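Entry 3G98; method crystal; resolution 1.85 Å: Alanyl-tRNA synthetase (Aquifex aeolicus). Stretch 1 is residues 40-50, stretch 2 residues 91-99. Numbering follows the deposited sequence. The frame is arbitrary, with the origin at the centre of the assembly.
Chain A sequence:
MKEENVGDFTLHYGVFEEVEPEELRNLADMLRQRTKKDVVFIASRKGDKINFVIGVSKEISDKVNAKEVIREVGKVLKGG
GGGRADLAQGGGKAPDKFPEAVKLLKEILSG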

# COMPACT_ATOMS: atom_id res chain seq x y z
N VAL A 40 -4.52 1.43 3.14
CA VAL A 40 -4.70 0.34 2.19
C VAL A 40 -3.38 0.09 1.49
O VAL A 40 -2.79 1.01 0.91
CB VAL A 40 -5.77 0.69 1.14
CG1 VAL A 40 -5.95 -0.45 0.14
CG2 VAL A 40 -7.08 1.08 1.82
N PHE A 41 -2.89 -1.15 1.56
CA PHE A 41 -1.67 -1.51 0.85
C PHE A 41 -1.96 -2.73 0.00
O PHE A 41 -2.01 -3.85 0.50
CB PHE A 41 -0.53 -1.77 1.85
CG PHE A 41 0.76 -2.27 1.23
CD1 PHE A 41 1.24 -1.75 0.03
CD2 PHE A 41 1.51 -3.24 1.88
CE1 PHE A 41 2.44 -2.21 -0.52
CE2 PHE A 41 2.70 -3.69 1.35
CZ PHE A 41 3.16 -3.18 0.14
N ILE A 42 -2.19 -2.51 -1.28
CA ILE A 42 -2.51 -3.64 -2.15
C ILE A 42 -1.54 -3.69 -3.31
O ILE A 42 -0.93 -2.69 -3.68
CB ILE A 42 -3.97 -3.63 -2.65
CG1 ILE A 42 -4.27 -2.36 -3.45
CG2 ILE A 42 -4.94 -3.81 -1.48
CD1 ILE A 42 -5.68 -2.32 -4.04
N ALA A 43 -1.39 -4.88 -3.86
CA ALA A 43 -0.40 -5.10 -4.90
C ALA A 43 -0.97 -6.05 -5.93
O ALA A 43 -1.93 -6.78 -5.67
CB ALA A 43 0.86 -5.66 -4.30
N SER A 44 -0.36 -6.03 -7.12
CA SER A 44 -0.73 -6.95 -8.18
C SER A 44 0.52 -7.58 -8.74
O SER A 44 1.44 -6.87 -9.17
CB SER A 44 -1.46 -6.23 -9.30
OG SER A 44 -1.71 -7.10 -10.39
N ARG A 45 0.57 -8.91 -8.71
CA ARG A 45 1.68 -9.65 -9.27
C ARG A 45 1.37 -9.96 -10.73
O ARG A 45 0.33 -10.55 -11.04
CB ARG A 45 1.90 -10.96 -8.51
CG ARG A 45 3.18 -11.65 -8.94
CD ARG A 45 3.31 -13.06 -8.38
NE ARG A 45 4.55 -13.66 -8.87
CZ ARG A 45 5.49 -14.20 -8.10
NH1 ARG A 45 5.33 -14.26 -6.78
NH2 ARG A 45 6.59 -14.70 -8.65
N LYS A 46 2.27 -9.56 -11.62
CA LYS A 46 2.20 -9.99 -13.02
C LYS A 46 3.51 -10.70 -13.36
O LYS A 46 4.49 -10.05 -13.73
CB LYS A 46 1.97 -8.80 -13.95
CG LYS A 46 0.55 -8.23 -13.85
CD LYS A 46 0.44 -6.84 -14.47
CE LYS A 46 0.09 -6.90 -15.95
NZ LYS A 46 -0.30 -5.55 -16.46
N GLY A 47 3.51 -12.02 -13.20
CA GLY A 47 4.72 -12.80 -13.41
C GLY A 47 5.79 -12.40 -12.41
O GLY A 47 5.59 -12.52 -11.21
N ASP A 48 6.92 -11.91 -12.91
CA ASP A 48 8.03 -11.56 -12.03
C ASP A 48 8.07 -10.07 -11.68
O ASP A 48 9.05 -9.57 -11.13
CB ASP A 48 9.36 -12.02 -12.63
CG ASP A 48 9.59 -13.51 -12.46
OD1 ASP A 48 9.08 -14.09 -11.47
OD2 ASP A 48 10.28 -14.10 -13.32
N LYS A 49 6.98 -9.36 -12.00
CA LYS A 49 6.87 -7.95 -11.65
C LYS A 49 5.76 -7.75 -10.63
O LYS A 49 4.83 -8.57 -10.53
CB LYS A 49 6.60 -7.11 -12.90
CG LYS A 49 7.69 -7.21 -13.96
CD LYS A 49 9.07 -6.92 -13.36
CE LYS A 49 10.18 -7.15 -14.38
NZ LYS A 49 10.00 -6.31 -15.58
N ILE A 50 5.84 -6.66 -9.88
CA ILE A 50 4.78 -6.32 -8.94
C ILE A 50 4.49 -4.81 -8.95
O ILE A 50 5.40 -3.98 -8.90
CB ILE A 50 5.10 -6.86 -7.52
CG1 ILE A 50 3.97 -6.53 -6.54
CG2 ILE A 50 6.44 -6.29 -7.00
CD1 ILE A 50 4.04 -7.37 -5.26
N GLY A 91 6.14 0.55 -8.92
CA GLY A 91 6.38 -0.76 -9.51
C GLY A 91 7.71 -1.29 -9.00
O GLY A 91 8.59 -0.51 -8.60
N GLY A 92 7.85 -2.61 -8.99
CA GLY A 92 9.05 -3.24 -8.46
C GLY A 92 9.31 -4.59 -9.09
O GLY A 92 8.52 -5.07 -9.90
N LYS A 93 10.42 -5.21 -8.69
CA LYS A 93 10.92 -6.43 -9.33
C LYS A 93 10.87 -7.66 -8.42
O LYS A 93 11.31 -8.74 -8.81
CB LYS A 93 12.37 -6.23 -9.78
CG LYS A 93 12.74 -4.81 -10.16
CD LYS A 93 14.22 -4.56 -9.90
CE LYS A 93 14.52 -3.07 -9.70
NZ LYS A 93 15.82 -2.87 -8.98
N ALA A 94 10.34 -7.50 -7.21
CA ALA A 94 10.38 -8.60 -6.24
C ALA A 94 9.01 -8.98 -5.68
O ALA A 94 8.71 -8.68 -4.52
CB ALA A 94 11.35 -8.28 -5.10
N PRO A 95 8.18 -9.66 -6.48
CA PRO A 95 6.81 -9.97 -6.04
C PRO A 95 6.80 -10.84 -4.79
O PRO A 95 5.92 -10.69 -3.93
CB PRO A 95 6.22 -10.75 -7.21
CG PRO A 95 7.09 -10.44 -8.38
CD PRO A 95 8.45 -10.19 -7.83
N ASP A 96 7.78 -11.73 -4.68
CA ASP A 96 7.83 -12.67 -3.55
C ASP A 96 8.09 -11.98 -2.22
O ASP A 96 8.03 -12.61 -1.17
CB ASP A 96 8.89 -13.74 -3.79
CG ASP A 96 8.49 -14.72 -4.86
OD1 ASP A 96 7.28 -14.81 -5.17
OD2 ASP A 96 9.38 -15.41 -5.39
N LYS A 97 8.40 -10.69 -2.28
CA LYS A 97 8.73 -9.95 -1.07
C LYS A 97 7.56 -9.15 -0.49
O LYS A 97 7.75 -8.34 0.41
CB LYS A 97 9.95 -9.05 -1.32
CG LYS A 97 11.25 -9.84 -1.46
CD LYS A 97 12.47 -8.93 -1.54
CE LYS A 97 12.79 -8.27 -0.20
NZ LYS A 97 13.74 -7.11 -0.35
N PHE A 98 6.35 -9.42 -0.96
CA PHE A 98 5.17 -8.72 -0.43
C PHE A 98 4.95 -8.92 1.08
O PHE A 98 4.70 -7.96 1.80
CB PHE A 98 3.91 -9.08 -1.21
CG PHE A 98 2.67 -8.37 -0.73
CD1 PHE A 98 1.75 -9.03 0.08
CD2 PHE A 98 2.43 -7.05 -1.08
CE1 PHE A 98 0.60 -8.38 0.52
CE2 PHE A 98 1.28 -6.39 -0.63
CZ PHE A 98 0.37 -7.06 0.17
N PRO A 99 5.02 -10.18 1.56
CA PRO A 99 4.86 -10.38 3.00
C PRO A 99 5.84 -9.54 3.84
O PRO A 99 5.47 -9.00 4.88
CB PRO A 99 5.12 -11.88 3.18
CG PRO A 99 4.80 -12.48 1.86
CD PRO A 99 5.22 -11.45 0.84

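A short antiparallel strand pairing, a salt bridge and a small apolar cluster join a β-hairpin to the segment that leads from the end of a strand into a helix. The pairing is a two-bond ring: Ile-50 N donates to Gly-92 O at 3.1 Å and nearly straight, while Gly-92 N returns a bond to Ile-50 O at 2.8 Å. Gly-91 CA adds a CA-H...O contact to Ile-50 O at 3.4 Å.

Beyond this pair the chain turns, so that Pro-95 packs against Ile-50, with Ile-50 CG2 3.8 Å from Pro-95 CA. The proline also lies over one face of the Arg-45 guanidinium, and its CB sits 3.6 Å from Arg-45 CG. Extended through chi3, the arginine reaches past the ring to Asp-96, where Arg-45 NH1 meets Asp-96 OD1 at 2.6 Å in a hydrogen-bonded salt bridge. Its NE donates to Gly-47 O at 2.8 Å, anchoring the same group to the type II' turn, where Gly-47 has a positive phi.

Deeper in, Phe-98 leaves the backbone sideways, and with chi1 t its buried ring ends up against Phe-41 and Ala-43. Its CE2 lies 3.6 Å from Phe-41 CE2 and 3.8 Å from Ala-43 CB; the two aromatic planes are near parallel but slid apart. Alanine's small methyl fills its place beside the ring.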